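Local coordinates for uncharacterized protein (Mycobacterium tuberculosis, PDB 4Q6U) that is of unknown molecular function but, with one GAF-like and two PAS-like domains in a row, probably works as a sensor protein in Mycobacterium tuberculosis, at residues L111-L115 and F144-L148; E125-G131 and M212-A216; N154-V160 and L173-L179. All coordinates share one frame; numbering follows the deposited sequence.

Contact 1 (L111-L115 and F144-L148)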
ATOM      1  N   LEU B 111      23.663   1.929 -13.270  1.00 35.67           N
ATOM      2  CA  LEU B 111      23.083   3.204 -13.673  1.00 31.94           C
ATOM      3  C   LEU B 111      23.302   4.216 -12.555  1.00 30.95           C
ATOM      4  O   LEU B 111      23.694   3.851 -11.435  1.00 34.28           O
ATOM      5  CB  LEU B 111      21.584   3.060 -13.974  1.00 29.11           C
ATOM      6  CG  LEU B 111      20.695   2.655 -12.789  1.00 33.83           C
ATOM      7  CD1 LEU B 111      19.420   3.483 -12.777  1.00 37.67           C
ATOM      8  CD2 LEU B 111      20.335   1.184 -12.830  1.00 32.05           C
ATOM      9  N   LYS B 112      23.025   5.480 -12.837  1.00 32.11           N
ATOM     10  CA  LYS B 112      23.105   6.488 -11.800  1.00 30.11           C
ATOM     11  C   LYS B 112      22.069   7.568 -12.032  1.00 35.04           C
ATOM     12  O   LYS B 112      21.658   7.830 -13.171  1.00 30.04           O
ATOM     13  CB  LYS B 112      24.501   7.118 -11.732  1.00 31.69           C
ATOM     14  CG  LYS B 112      24.894   7.899 -12.964  1.00 32.33           C
ATOM     15  CD  LYS B 112      26.288   8.513 -12.812  1.00 36.73           C
ATOM     16  CE  LYS B 112      26.687   9.317 -14.045  1.00 36.14           C
ATOM     17  NZ  LYS B 112      28.083   9.827 -13.901  1.00 40.64           N
ATOM     18  N   TRP B 113      21.637   8.165 -10.930  1.00 31.49           N
ATOM     19  CA  TRP B 113      20.785   9.341 -10.957  1.00 32.96           C
ATOM     20  C   TRP B 113      21.592  10.482 -10.360  1.00 34.93           C
ATOM     21  O   TRP B 113      22.019  10.395  -9.202  1.00 34.08           O
ATOM     22  CB  TRP B 113      19.492   9.124 -10.162  1.00 31.03           C
ATOM     23  CG  TRP B 113      18.477   8.268 -10.848  1.00 30.10           C
ATOM     24  CD1 TRP B 113      18.670   7.479 -11.946  1.00 36.09           C
ATOM     25  CD2 TRP B 113      17.098   8.131 -10.492  1.00 29.67           C
ATOM     26  NE1 TRP B 113      17.489   6.850 -12.288  1.00 30.76           N
ATOM     27  CE2 TRP B 113      16.513   7.237 -11.411  1.00 29.75           C
ATOM     28  CE3 TRP B 113      16.298   8.682  -9.479  1.00 28.66           C
ATOM     29  CZ2 TRP B 113      15.160   6.872 -11.345  1.00 35.79           C
ATOM     30  CZ3 TRP B 113      14.959   8.321  -9.418  1.00 28.00           C
ATOM     31  CH2 TRP B 113      14.404   7.423 -10.346  1.00 27.63           C
ATOM     32  N   ASP B 114      21.846  11.525 -11.149  1.00 32.35           N
ATOM     33  CA  ASP B 114      22.430  12.744 -10.592  1.00 33.24           C
ATOM     34  C   ASP B 114      21.283  13.580 -10.029  1.00 30.40           C
ATOM     35  O   ASP B 114      20.512  14.167 -10.784  1.00 33.13           O
ATOM     36  CB  ASP B 114      23.224  13.526 -11.648  1.00 45.40           C
ATOM     37  CG  ASP B 114      24.020  14.690 -11.051  1.00 54.43           C
ATOM     38  OD1 ASP B 114      23.514  15.361 -10.123  1.00 43.54           O
ATOM     39  OD2 ASP B 114      25.161  14.939 -11.510  1.00 56.95           O
ATOM     40  N   LEU B 115      21.164  13.612  -8.703  1.00 36.73           N
ATOM     41  CA  LEU B 115      20.047  14.304  -8.052  1.00 38.68           C
ATOM     42  C   LEU B 115      20.205  15.819  -8.116  1.00 36.02           C
ATOM     43  O   LEU B 115      19.229  16.554  -8.056  1.00 37.07           O
ATOM     44  CB  LEU B 115      19.921  13.862  -6.595  1.00 43.47           C
ATOM     45  CG  LEU B 115      19.802  12.350  -6.430  1.00 47.18           C
ATOM     46  CD1 LEU B 115      19.721  11.966  -4.960  1.00 52.19           C
ATOM     47  CD2 LEU B 115      18.599  11.847  -7.211  1.00 40.82           C
ATOM     48  N   PHE B 144      14.219  11.121 -14.760  1.00 24.28           N
ATOM     49  CA  PHE B 144      13.938  10.071 -13.781  1.00 25.11           C
ATOM     50  C   PHE B 144      12.657   9.333 -14.171  1.00 28.66           C
ATOM     51  O   PHE B 144      12.549   8.125 -13.988  1.00 25.79           O
ATOM     52  CB  PHE B 144      13.807  10.649 -12.364  1.00 27.44           C
ATOM     53  CG  PHE B 144      15.065  11.285 -11.832  1.00 32.37           C
ATOM     54  CD1 PHE B 144      16.306  11.001 -12.384  1.00 29.38           C
ATOM     55  CD2 PHE B 144      15.000  12.181 -10.773  1.00 28.51           C
ATOM     56  CE1 PHE B 144      17.465  11.591 -11.892  1.00 31.30           C
ATOM     57  CE2 PHE B 144      16.151  12.772 -10.267  1.00 26.32           C
ATOM     58  CZ  PHE B 144      17.392  12.477 -10.826  1.00 29.00           C
ATOM     59  N   ALA B 145      11.695  10.053 -14.741  1.00 29.64           N
ATOM     60  CA  ALA B 145      10.415   9.435 -15.099  1.00 25.95           C
ATOM     61  C   ALA B 145      10.545   8.447 -16.272  1.00 30.60           C
ATOM     62  O   ALA B 145       9.591   7.736 -16.593  1.00 27.92           O
ATOM     63  CB  ALA B 145       9.355  10.532 -15.425  1.00 19.96           C
ATOM     64  N   GLU B 146      11.723   8.387 -16.903  1.00 28.18           N
ATOM     65  CA  GLU B 146      11.969   7.395 -17.954  1.00 25.97           C
ATOM     66  C   GLU B 146      12.504   6.077 -17.372  1.00 29.25           C
ATOM     67  O   GLU B 146      12.502   5.041 -18.042  1.00 29.13           O
ATOM     68  CB  GLU B 146      12.955   7.945 -19.011  1.00 24.32           C
ATOM     69  CG  GLU B 146      12.428   9.189 -19.753  1.00 24.15           C
ATOM     70  CD  GLU B 146      13.381   9.720 -20.820  1.00 28.82           C
ATOM     71  OE1 GLU B 146      14.102  10.697 -20.527  1.00 33.42           O
ATOM     72  OE2 GLU B 146      13.393   9.187 -21.954  1.00 30.82           O
ATOM     73  N   ASP B 147      12.976   6.123 -16.128  1.00 27.85           N
ATOM     74  CA  ASP B 147      13.490   4.932 -15.454  1.00 26.58           C
ATOM     75  C   ASP B 147      12.424   4.313 -14.536  1.00 31.98           C
ATOM     76  O   ASP B 147      12.461   3.129 -14.242  1.00 38.74           O
ATOM     77  CB  ASP B 147      14.751   5.273 -14.655  1.00 26.81           C
ATOM     78  CG  ASP B 147      15.979   5.418 -15.541  1.00 32.01           C
ATOM     79  OD1 ASP B 147      15.819   5.395 -16.782  1.00 31.45           O
ATOM     80  OD2 ASP B 147      17.097   5.540 -14.988  1.00 29.94           O
ATOM     81  N   LEU B 148      11.486   5.128 -14.079  1.00 31.89           N
ATOM     82  CA  LEU B 148      10.374   4.627 -13.278  1.00 25.37           C
ATOM     83  C   LEU B 148       9.208   4.305 -14.204  1.00 28.81           C
ATOM     84  O   LEU B 148       9.034   4.957 -15.231  1.00 28.61           O
ATOM     85  CB  LEU B 148       9.971   5.657 -12.226  1.00 25.73           C
ATOM     86  CG  LEU B 148      11.059   5.989 -11.202  1.00 31.08           C
ATOM     87  CD1 LEU B 148      10.600   7.106 -10.279  1.00 21.28           C
ATOM     88  CD2 LEU B 148      11.436   4.750 -10.396  1.00 26.63           C
TER
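Trp-113 and Phe-144 lie face on face, their planes only 8° from parallel, in an offset stack. The six-membered ring of Trp-113 and the ring of Phe-144 have centroids 4.2 Å apart; Phe-144 CD1 lies 3.5 Å from Trp-113 CD2, and Phe-144 CB adds a CH-pi contact over the same six-membered ring. At the indole edge, in its plane, Leu-148 CG meets Trp-113 CH2 at 3.7 Å. The edge of Phe-144 points its CZ at Asp-114 O (3.5 Å), while Leu-115 CD2 approaches this ring obliquely.

The pyrrole edge of Trp-113 is polar. NE1 donates to Asp-147 OD2 over 3.0 Å, fairly straight at 159°, reaching the oxygen from its anti side. With CG beside the backbone N (chi1 -77°), Asp-147 turns its carboxylate back to the indole, and its other oxygen, OD1, forms a salt bridge with Arg-142. Ring rotation is thus fixed by stacking on one face and a bond at the rim.

The arrangement fits a PAS-like fold, in which the antiparallel sheet, here through strand 109-114, is covered on one side by the helices and connecting segments that follow its first hairpin.

Contact 2 (E125-G131 and M212-A216)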
ATOM      1  N   GLU B 125      22.865  -2.474 -20.557  1.00 36.62           N
ATOM      2  CA  GLU B 125      22.578  -3.535 -19.605  1.00 36.00           C
ATOM      3  C   GLU B 125      21.423  -3.160 -18.665  1.00 33.64           C
ATOM      4  O   GLU B 125      20.492  -3.953 -18.468  1.00 35.61           O
ATOM      5  CB  GLU B 125      23.841  -3.876 -18.807  1.00 39.13           C
ATOM      6  CG  GLU B 125      24.946  -4.575 -19.621  1.00 44.25           C
ATOM      7  CD  GLU B 125      25.733  -3.627 -20.518  1.00 52.93           C
ATOM      8  OE1 GLU B 125      25.647  -2.391 -20.329  1.00 43.54           O
ATOM      9  OE2 GLU B 125      26.440  -4.128 -21.418  1.00 53.19           O
ATOM     10  N   SER B 126      21.461  -1.960 -18.091  1.00 32.55           N
ATOM     11  CA  SER B 126      20.413  -1.577 -17.138  1.00 36.66           C
ATOM     12  C   SER B 126      19.060  -1.423 -17.844  1.00 38.33           C
ATOM     13  O   SER B 126      18.001  -1.729 -17.278  1.00 34.43           O
ATOM     14  CB  SER B 126      20.790  -0.289 -16.402  1.00 30.47           C
ATOM     15  OG  SER B 126      20.527   0.884 -17.173  1.00 34.95           O
ATOM     16  N   LEU B 127      19.109  -0.983 -19.094  1.00 34.48           N
ATOM     17  CA  LEU B 127      17.908  -0.813 -19.901  1.00 38.60           C
ATOM     18  C   LEU B 127      17.321  -2.158 -20.311  1.00 36.14           C
ATOM     19  O   LEU B 127      16.109  -2.366 -20.227  1.00 42.93           O
ATOM     20  CB  LEU B 127      18.219   0.031 -21.142  1.00 33.77           C
ATOM     21  CG  LEU B 127      18.431   1.515 -20.855  1.00 32.04           C
ATOM     22  CD1 LEU B 127      18.880   2.221 -22.117  1.00 42.58           C
ATOM     23  CD2 LEU B 127      17.166   2.152 -20.310  1.00 28.91           C
ATOM     24  N   THR B 128      18.185  -3.072 -20.740  1.00 35.11           N
ATOM     25  CA  THR B 128      17.751  -4.415 -21.108  1.00 33.89           C
ATOM     26  C   THR B 128      17.125  -5.143 -19.925  1.00 45.35           C
ATOM     27  O   THR B 128      16.046  -5.727 -20.053  1.00 42.89           O
ATOM     28  CB  THR B 128      18.912  -5.254 -21.649  1.00 43.17           C
ATOM     29  OG1 THR B 128      19.329  -4.713 -22.903  1.00 42.56           O
ATOM     30  CG2 THR B 128      18.480  -6.703 -21.845  1.00 51.42           C
ATOM     31  N   ASN B 129      17.806  -5.102 -18.780  1.00 35.88           N
ATOM     32  CA  ASN B 129      17.292  -5.708 -17.557  1.00 38.55           C
ATOM     33  C   ASN B 129      15.892  -5.186 -17.222  1.00 32.84           C
ATOM     34  O   ASN B 129      15.013  -5.952 -16.830  1.00 35.79           O
ATOM     35  CB  ASN B 129      18.256  -5.460 -16.390  1.00 32.41           C
ATOM     36  CG  ASN B 129      19.546  -6.279 -16.512  1.00 47.51           C
ATOM     37  OD1 ASN B 129      19.628  -7.194 -17.325  1.00 45.98           O
ATOM     38  ND2 ASN B 129      20.544  -5.956 -15.699  1.00 33.89           N
ATOM     39  N   SER B 130      15.678  -3.889 -17.407  1.00 32.39           N
ATOM     40  CA  SER B 130      14.383  -3.311 -17.072  1.00 36.38           C
ATOM     41  C   SER B 130      13.394  -3.503 -18.226  1.00 38.05           C
ATOM     42  O   SER B 130      12.296  -2.965 -18.209  1.00 36.88           O
ATOM     43  CB  SER B 130      14.526  -1.830 -16.698  1.00 37.48           C
ATOM     44  OG  SER B 130      14.961  -1.053 -17.790  1.00 45.87           O
ATOM     45  N   GLY B 131      13.788  -4.294 -19.217  1.00 42.60           N
ATOM     46  CA  GLY B 131      12.877  -4.740 -20.252  1.00 44.68           C
ATOM     47  C   GLY B 131      12.661  -3.780 -21.401  1.00 48.94           C
ATOM     48  O   GLY B 131      11.743  -3.962 -22.202  1.00 51.26           O
HETATM   49  N   MSE B 212      22.701  -0.709  -9.256  1.00 29.90           N
HETATM   50  CA  MSE B 212      22.789  -1.815 -10.192  1.00 37.65           C
HETATM   51  C   MSE B 212      21.450  -2.514 -10.230  1.00 36.95           C
HETATM   52  O   MSE B 212      20.856  -2.749  -9.176  1.00 32.63           O
HETATM   53  CB  MSE B 212      23.883  -2.812  -9.790  1.00 32.32           C
HETATM   54  CG  MSE B 212      25.264  -2.241  -9.775  1.00 34.20           C
HETATM   55 SE   MSE B 212      26.511  -3.645  -9.265  1.00 48.81          SE
HETATM   56  CE  MSE B 212      26.113  -3.743  -7.347  1.00 45.89           C
ATOM     57  N   ASN B 213      20.952  -2.840 -11.419  1.00 28.18           N
ATOM     58  CA  ASN B 213      19.825  -3.762 -11.465  1.00 27.60           C
ATOM     59  C   ASN B 213      20.211  -5.108 -12.069  1.00 31.81           C
ATOM     60  O   ASN B 213      21.360  -5.319 -12.491  1.00 33.76           O
ATOM     61  CB  ASN B 213      18.624  -3.138 -12.212  1.00 32.23           C
ATOM     62  CG  ASN B 213      18.869  -2.945 -13.705  1.00 34.62           C
ATOM     63  OD1 ASN B 213      19.826  -3.471 -14.279  1.00 34.11           O
ATOM     64  ND2 ASN B 213      17.976  -2.194 -14.346  1.00 25.48           N
ATOM     65  N   TRP B 214      19.252  -6.025 -12.064  1.00 29.99           N
ATOM     66  CA  TRP B 214      19.380  -7.314 -12.721  1.00 32.32           C
ATOM     67  C   TRP B 214      17.970  -7.864 -12.921  1.00 37.27           C
ATOM     68  O   TRP B 214      17.051  -7.507 -12.178  1.00 33.10           O
ATOM     69  CB  TRP B 214      20.240  -8.287 -11.900  1.00 36.07           C
ATOM     70  CG  TRP B 214      19.661  -8.660 -10.561  1.00 32.26           C
ATOM     71  CD1 TRP B 214      18.881  -9.748 -10.275  1.00 37.34           C
ATOM     72  CD2 TRP B 214      19.838  -7.959  -9.327  1.00 33.85           C
ATOM     73  NE1 TRP B 214      18.556  -9.763  -8.936  1.00 34.74           N
ATOM     74  CE2 TRP B 214      19.127  -8.673  -8.332  1.00 34.33           C
ATOM     75  CE3 TRP B 214      20.521  -6.795  -8.963  1.00 31.57           C
ATOM     76  CZ2 TRP B 214      19.088  -8.263  -7.002  1.00 32.98           C
ATOM     77  CZ3 TRP B 214      20.477  -6.383  -7.637  1.00 36.97           C
ATOM     78  CH2 TRP B 214      19.763  -7.116  -6.674  1.00 37.64           C
ATOM     79  N   ARG B 215      17.789  -8.703 -13.936  1.00 37.59           N
ATOM     80  CA  ARG B 215      16.493  -9.325 -14.166  1.00 38.60           C
ATOM     81  C   ARG B 215      16.295 -10.420 -13.117  1.00 37.53           C
ATOM     82  O   ARG B 215      17.154 -11.291 -12.962  1.00 38.99           O
ATOM     83  CB  ARG B 215      16.400  -9.897 -15.586  1.00 41.82           C
ATOM     84  CG  ARG B 215      15.040 -10.504 -15.936  1.00 36.16           C
ATOM     85  CD  ARG B 215      13.998  -9.413 -16.196  1.00 30.78           C
ATOM     86  NE  ARG B 215      14.404  -8.562 -17.314  1.00 36.17           N
ATOM     87  CZ  ARG B 215      14.055  -8.788 -18.576  1.00 42.50           C
ATOM     88  NH1 ARG B 215      13.294  -9.832 -18.871  1.00 48.71           N
ATOM     89  NH2 ARG B 215      14.464  -7.976 -19.541  1.00 38.73           N
ATOM     90  N   ALA B 216      15.194 -10.351 -12.373  1.00 45.29           N
ATOM     91  CA  ALA B 216      14.921 -11.328 -11.315  1.00 43.10           C
ATOM     92  C   ALA B 216      14.112 -12.503 -11.853  1.00 52.00           C
ATOM     93  O   ALA B 216      13.693 -12.503 -13.009  1.00 51.97           O
ATOM     94  CB  ALA B 216      14.199 -10.664 -10.150  1.00 41.12           C
TER
HETATM   95  O   HOH W   1      20.131  -9.568 -15.537  1.00 33.16           O
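Asn-129, Asn-213 and Arg-215 join segments 125-131 and 212-216 almost entirely through polar groups, with helix carbonyls as the chief acceptors. Asn-213 uses both ends of its amide. ND2 donates to Ser-126 O at 3.0 Å, nearly straight (173°) and on a lone pair in the carbonyl plane, although that oxygen also takes the helical bond from Ser-130 N. Asn-213 OD1 in turn receives Asn-129 ND2, also at 3.0 Å, the donor standing above the carbonyl plane, off its lone pairs; the two amide planes are 54° apart. Asn-129 ND2 has a second acceptor in Ile-107 O, and Asn-129 OD1 takes a proton from a water that accepts from Arg-215 N, so both ends of this buried amide are engaged.

Farther along, Arg-215 bends at chi2 and chi3 and brings its guanidinium edge to the carbonyls of the last helical turn. NE reaches Asn-129 O at 2.7 Å and NH2 reaches Thr-128 O at 2.8 Å. These carbonyls lie at the C-terminal end of the helix, where the dipole would probably favour a positive charge. The chain reverses there in a Schellman motif with Gly-131 at C-prime: Gly-131 N also bonds Thr-128 O, which therefore has two donors.

The axes of segments 125-129 and 212-215 approach to 7.5 Å with an angle of 41° between their directions. Strand 206-215 is held between 109-114 and 186-198 in the sheet, while Trp-214, pointing away from the helix, packs on Leu-15 of strand 14-17 in the neighbouring N-terminal sheet.

Contact 3 (N154-V160 and L173-L179)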
ATOM      1  N   ASN B 154       5.560   0.506  -7.249  1.00 28.82           N
ATOM      2  CA  ASN B 154       6.334  -0.623  -6.742  1.00 31.31           C
ATOM      3  C   ASN B 154       6.736  -0.424  -5.295  1.00 35.62           C
ATOM      4  O   ASN B 154       6.653   0.700  -4.792  1.00 31.79           O
ATOM      5  CB  ASN B 154       7.577  -0.831  -7.617  1.00 31.77           C
ATOM      6  CG  ASN B 154       7.331  -1.816  -8.730  1.00 29.13           C
ATOM      7  OD1 ASN B 154       7.125  -3.004  -8.482  1.00 28.77           O
ATOM      8  ND2 ASN B 154       7.350  -1.333  -9.964  1.00 29.41           N
ATOM      9  N   PRO B 155       7.150  -1.515  -4.609  1.00 38.45           N
ATOM     10  CA  PRO B 155       7.573  -1.431  -3.208  1.00 39.58           C
ATOM     11  C   PRO B 155       8.663  -0.403  -2.972  1.00 34.60           C
ATOM     12  O   PRO B 155       9.656  -0.374  -3.709  1.00 34.77           O
ATOM     13  CB  PRO B 155       8.105  -2.839  -2.913  1.00 47.19           C
ATOM     14  CG  PRO B 155       7.348  -3.714  -3.815  1.00 49.40           C
ATOM     15  CD  PRO B 155       7.068  -2.917  -5.062  1.00 42.49           C
ATOM     16  N   ASN B 156       8.485   0.404  -1.931  1.00 33.62           N
ATOM     17  CA  ASN B 156       9.463   1.416  -1.543  1.00 30.71           C
ATOM     18  C   ASN B 156       9.735   2.472  -2.608  1.00 28.69           C
ATOM     19  O   ASN B 156      10.752   3.163  -2.551  1.00 34.98           O
ATOM     20  CB  ASN B 156      10.782   0.744  -1.130  1.00 34.92           C
ATOM     21  CG  ASN B 156      10.664   0.017   0.195  1.00 54.59           C
ATOM     22  OD1 ASN B 156      10.587  -1.214   0.246  1.00 54.86           O
ATOM     23  ND2 ASN B 156      10.613   0.782   1.279  1.00 60.65           N
ATOM     24  N   GLU B 157       8.819   2.629  -3.559  1.00 30.30           N
ATOM     25  CA  GLU B 157       8.961   3.695  -4.549  1.00 31.20           C
ATOM     26  C   GLU B 157       8.918   5.071  -3.865  1.00 32.64           C
ATOM     27  O   GLU B 157       9.520   6.031  -4.342  1.00 32.18           O
ATOM     28  CB  GLU B 157       7.876   3.595  -5.634  1.00 32.63           C
ATOM     29  CG  GLU B 157       8.090   4.575  -6.812  1.00 28.23           C
ATOM     30  CD  GLU B 157       7.463   4.090  -8.111  1.00 26.49           C
ATOM     31  OE1 GLU B 157       6.719   3.090  -8.083  1.00 27.46           O
ATOM     32  OE2 GLU B 157       7.712   4.706  -9.168  1.00 27.59           O
ATOM     33  N   THR B 158       8.215   5.157  -2.738  1.00 32.77           N
ATOM     34  CA  THR B 158       8.189   6.384  -1.944  1.00 32.49           C
ATOM     35  C   THR B 158       9.603   6.799  -1.538  1.00 35.21           C
ATOM     36  O   THR B 158       9.956   7.980  -1.573  1.00 33.67           O
ATOM     37  CB  THR B 158       7.314   6.214  -0.670  1.00 44.03           C
ATOM     38  OG1 THR B 158       5.970   5.873  -1.046  1.00 36.74           O
ATOM     39  CG2 THR B 158       7.297   7.498   0.153  1.00 40.81           C
ATOM     40  N   GLN B 159      10.409   5.817  -1.150  1.00 35.39           N
ATOM     41  CA  GLN B 159      11.783   6.075  -0.732  1.00 34.31           C
ATOM     42  C   GLN B 159      12.658   6.474  -1.903  1.00 31.08           C
ATOM     43  O   GLN B 159      13.607   7.234  -1.736  1.00 37.92           O
ATOM     44  CB  GLN B 159      12.378   4.850  -0.037  1.00 40.56           C
ATOM     45  CG  GLN B 159      12.221   4.877   1.466  1.00 51.98           C
ATOM     46  CD  GLN B 159      10.775   5.008   1.876  1.00 58.86           C
ATOM     47  OE1 GLN B 159       9.938   4.189   1.496  1.00 60.48           O
ATOM     48  NE2 GLN B 159      10.465   6.051   2.640  1.00 60.53           N
ATOM     49  N   VAL B 160      12.347   5.966  -3.091  1.00 32.11           N
ATOM     50  CA  VAL B 160      13.101   6.370  -4.280  1.00 29.50           C
ATOM     51  C   VAL B 160      12.843   7.842  -4.564  1.00 34.21           C
ATOM     52  O   VAL B 160      13.767   8.622  -4.786  1.00 37.20           O
ATOM     53  CB  VAL B 160      12.728   5.538  -5.523  1.00 36.23           C
ATOM     54  CG1 VAL B 160      13.379   6.129  -6.786  1.00 31.69           C
ATOM     55  CG2 VAL B 160      13.129   4.084  -5.340  1.00 30.53           C
ATOM     56  N   LEU B 173      19.000   1.525  -0.774  1.00 39.74           N
ATOM     57  CA  LEU B 173      17.768   0.798  -1.049  1.00 40.32           C
ATOM     58  C   LEU B 173      18.002  -0.487  -1.857  1.00 43.35           C
ATOM     59  O   LEU B 173      18.695  -0.479  -2.871  1.00 38.81           O
ATOM     60  CB  LEU B 173      16.782   1.705  -1.786  1.00 34.81           C
ATOM     61  CG  LEU B 173      15.451   1.051  -2.161  1.00 45.92           C
ATOM     62  CD1 LEU B 173      14.773   0.424  -0.941  1.00 52.79           C
ATOM     63  CD2 LEU B 173      14.532   2.058  -2.832  1.00 44.66           C
ATOM     64  N   CYS B 174      17.436  -1.593  -1.383  1.00 37.62           N
ATOM     65  CA  CYS B 174      17.412  -2.847  -2.133  1.00 34.69           C
ATOM     66  C   CYS B 174      15.964  -3.293  -2.309  1.00 38.01           C
ATOM     67  O   CYS B 174      15.237  -3.397  -1.330  1.00 40.57           O
ATOM     68  CB  CYS B 174      18.202  -3.947  -1.408  1.00 39.57           C
ATOM     69  SG  CYS B 174      19.928  -3.558  -1.072  1.00 58.06           S
ATOM     70  N   SER B 175      15.543  -3.576  -3.537  1.00 32.09           N
ATOM     71  CA  SER B 175      14.168  -4.031  -3.748  1.00 29.37           C
ATOM     72  C   SER B 175      14.044  -4.923  -4.982  1.00 29.94           C
ATOM     73  O   SER B 175      14.949  -4.980  -5.822  1.00 33.12           O
ATOM     74  CB  SER B 175      13.220  -2.827  -3.873  1.00 28.87           C
ATOM     75  OG  SER B 175      11.871  -3.266  -3.863  1.00 37.89           O
ATOM     76  N   ILE B 176      12.925  -5.632  -5.060  1.00 31.44           N
ATOM     77  CA  ILE B 176      12.500  -6.336  -6.267  1.00 30.43           C
ATOM     78  C   ILE B 176      11.261  -5.642  -6.829  1.00 34.43           C
ATOM     79  O   ILE B 176      10.288  -5.456  -6.104  1.00 29.57           O
ATOM     80  CB  ILE B 176      12.151  -7.806  -5.985  1.00 38.91           C
ATOM     81  CG1 ILE B 176      13.372  -8.576  -5.475  1.00 49.34           C
ATOM     82  CG2 ILE B 176      11.586  -8.462  -7.237  1.00 36.05           C
ATOM     83  CD1 ILE B 176      14.373  -8.880  -6.560  1.00 49.01           C
ATOM     84  N   TRP B 177      11.277  -5.284  -8.109  1.00 32.09           N
ATOM     85  CA  TRP B 177      10.154  -4.559  -8.710  1.00 32.16           C
ATOM     86  C   TRP B 177       9.489  -5.313  -9.856  1.00 36.40           C
ATOM     87  O   TRP B 177      10.148  -6.058 -10.582  1.00 35.39           O
ATOM     88  CB  TRP B 177      10.613  -3.194  -9.222  1.00 29.45           C
ATOM     89  CG  TRP B 177      10.710  -2.146  -8.165  1.00 29.84           C
ATOM     90  CD1 TRP B 177      10.771  -2.336  -6.810  1.00 30.38           C
ATOM     91  CD2 TRP B 177      10.743  -0.731  -8.375  1.00 27.74           C
ATOM     92  NE1 TRP B 177      10.848  -1.121  -6.170  1.00 32.01           N
ATOM     93  CE2 TRP B 177      10.834  -0.121  -7.110  1.00 27.64           C
ATOM     94  CE3 TRP B 177      10.693   0.080  -9.515  1.00 31.26           C
ATOM     95  CZ2 TRP B 177      10.890   1.261  -6.953  1.00 32.12           C
ATOM     96  CZ3 TRP B 177      10.747   1.450  -9.355  1.00 38.48           C
ATOM     97  CH2 TRP B 177      10.842   2.027  -8.086  1.00 36.69           C
ATOM     98  N   ASP B 178       8.181  -5.112 -10.006  1.00 34.24           N
ATOM     99  CA  ASP B 178       7.426  -5.641 -11.139  1.00 35.61           C
ATOM    100  C   ASP B 178       7.385  -4.650 -12.302  1.00 44.87           C
ATOM    101  O   ASP B 178       7.022  -3.486 -12.118  1.00 41.55           O
ATOM    102  CB  ASP B 178       6.001  -5.979 -10.721  1.00 36.79           C
ATOM    103  CG  ASP B 178       5.942  -7.126  -9.739  1.00 49.59           C
ATOM    104  OD1 ASP B 178       6.119  -8.281 -10.177  1.00 47.30           O
ATOM    105  OD2 ASP B 178       5.723  -6.871  -8.536  1.00 52.69           O
ATOM    106  N   LEU B 179       7.741  -5.112 -13.497  1.00 45.49           N
ATOM    107  CA  LEU B 179       7.699  -4.261 -14.688  1.00 40.60           C
ATOM    108  C   LEU B 179       7.047  -4.989 -15.859  1.00 38.99           C
ATOM    109  O   LEU B 179       6.709  -6.168 -15.765  1.00 44.27           O
ATOM    110  CB  LEU B 179       9.105  -3.815 -15.094  1.00 33.44           C
ATOM    111  CG  LEU B 179      10.086  -3.230 -14.075  1.00 40.38           C
ATOM    112  CD1 LEU B 179      11.447  -2.985 -14.746  1.00 39.53           C
ATOM    113  CD2 LEU B 179       9.557  -1.938 -13.482  1.00 40.49           C
TER
HETATM  114  O   HOH W   2      11.137  -3.210  -0.973  1.00 39.71           O
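Hydrogen bonding joins Asn-154 to the edge strand as if its side-chain amide were another peptide. OD1 accepts from Asp-178 N at 2.8 Å, and ND2 donates to Asp-178 O at 3.1 Å in a nearly straight bond (169°). One residue on, Pro-155 O receives Trp-177 NE1 at 2.8 Å, bent at 136°, with the oxygen tilted out of the indole plane. Glu-157 OE1 accepts from Asn-154 N within the turn, while its OE2 pairs with Lys-255.

Stacking comes next. With Trp-177 CG beside the backbone N, the indole presents a face to Asn-154 CB, which lies over the centre of the five-membered ring, 3.2 Å from its centroid in a CH-pi contact. The amide lies nearly parallel to the indole, its CG over Trp-177 CG and ND2 near CE3, with 9° between planes.

Apolar packing fills the other end, where Val-160 CG2 touches Leu-173 CD2 at 3.5 Å and Trp-177 CZ2 at 3.9 Å.

Asn-156 N bonds Asp-226 of the second subunit, so this surface also belongs to the dimer contact. A type II turn at 154-157 leading into helix 157-165, followed by outer strand 172-180, matches the helix-to-sheet connection of a PAS-like fold.

Overall arrangement
All three contacts pack onto the five-stranded sheet of the middle, PAS-like domain, each at a different strand, and all are partly buried. Contact 1, closest to the chain centre, joins a connecting segment to strand 109-114 chiefly by aromatic stacking. Contact 2 brings a helix against the adjacent strand 206-215 through amide, guanidinium and carbonyl groups. Contact 3 works at the outer strand 172-180, mixing peptide-like bonds with indole packing, and reaches the second subunit; only here are some touching residues exposed. The three also touch: Leu-148 of contact 1 packs on Trp-177 of contact 3, Leu-111 on Ser-126 of contact 2, and Ser-130 of contact 2 meets Leu-179 of contact 3.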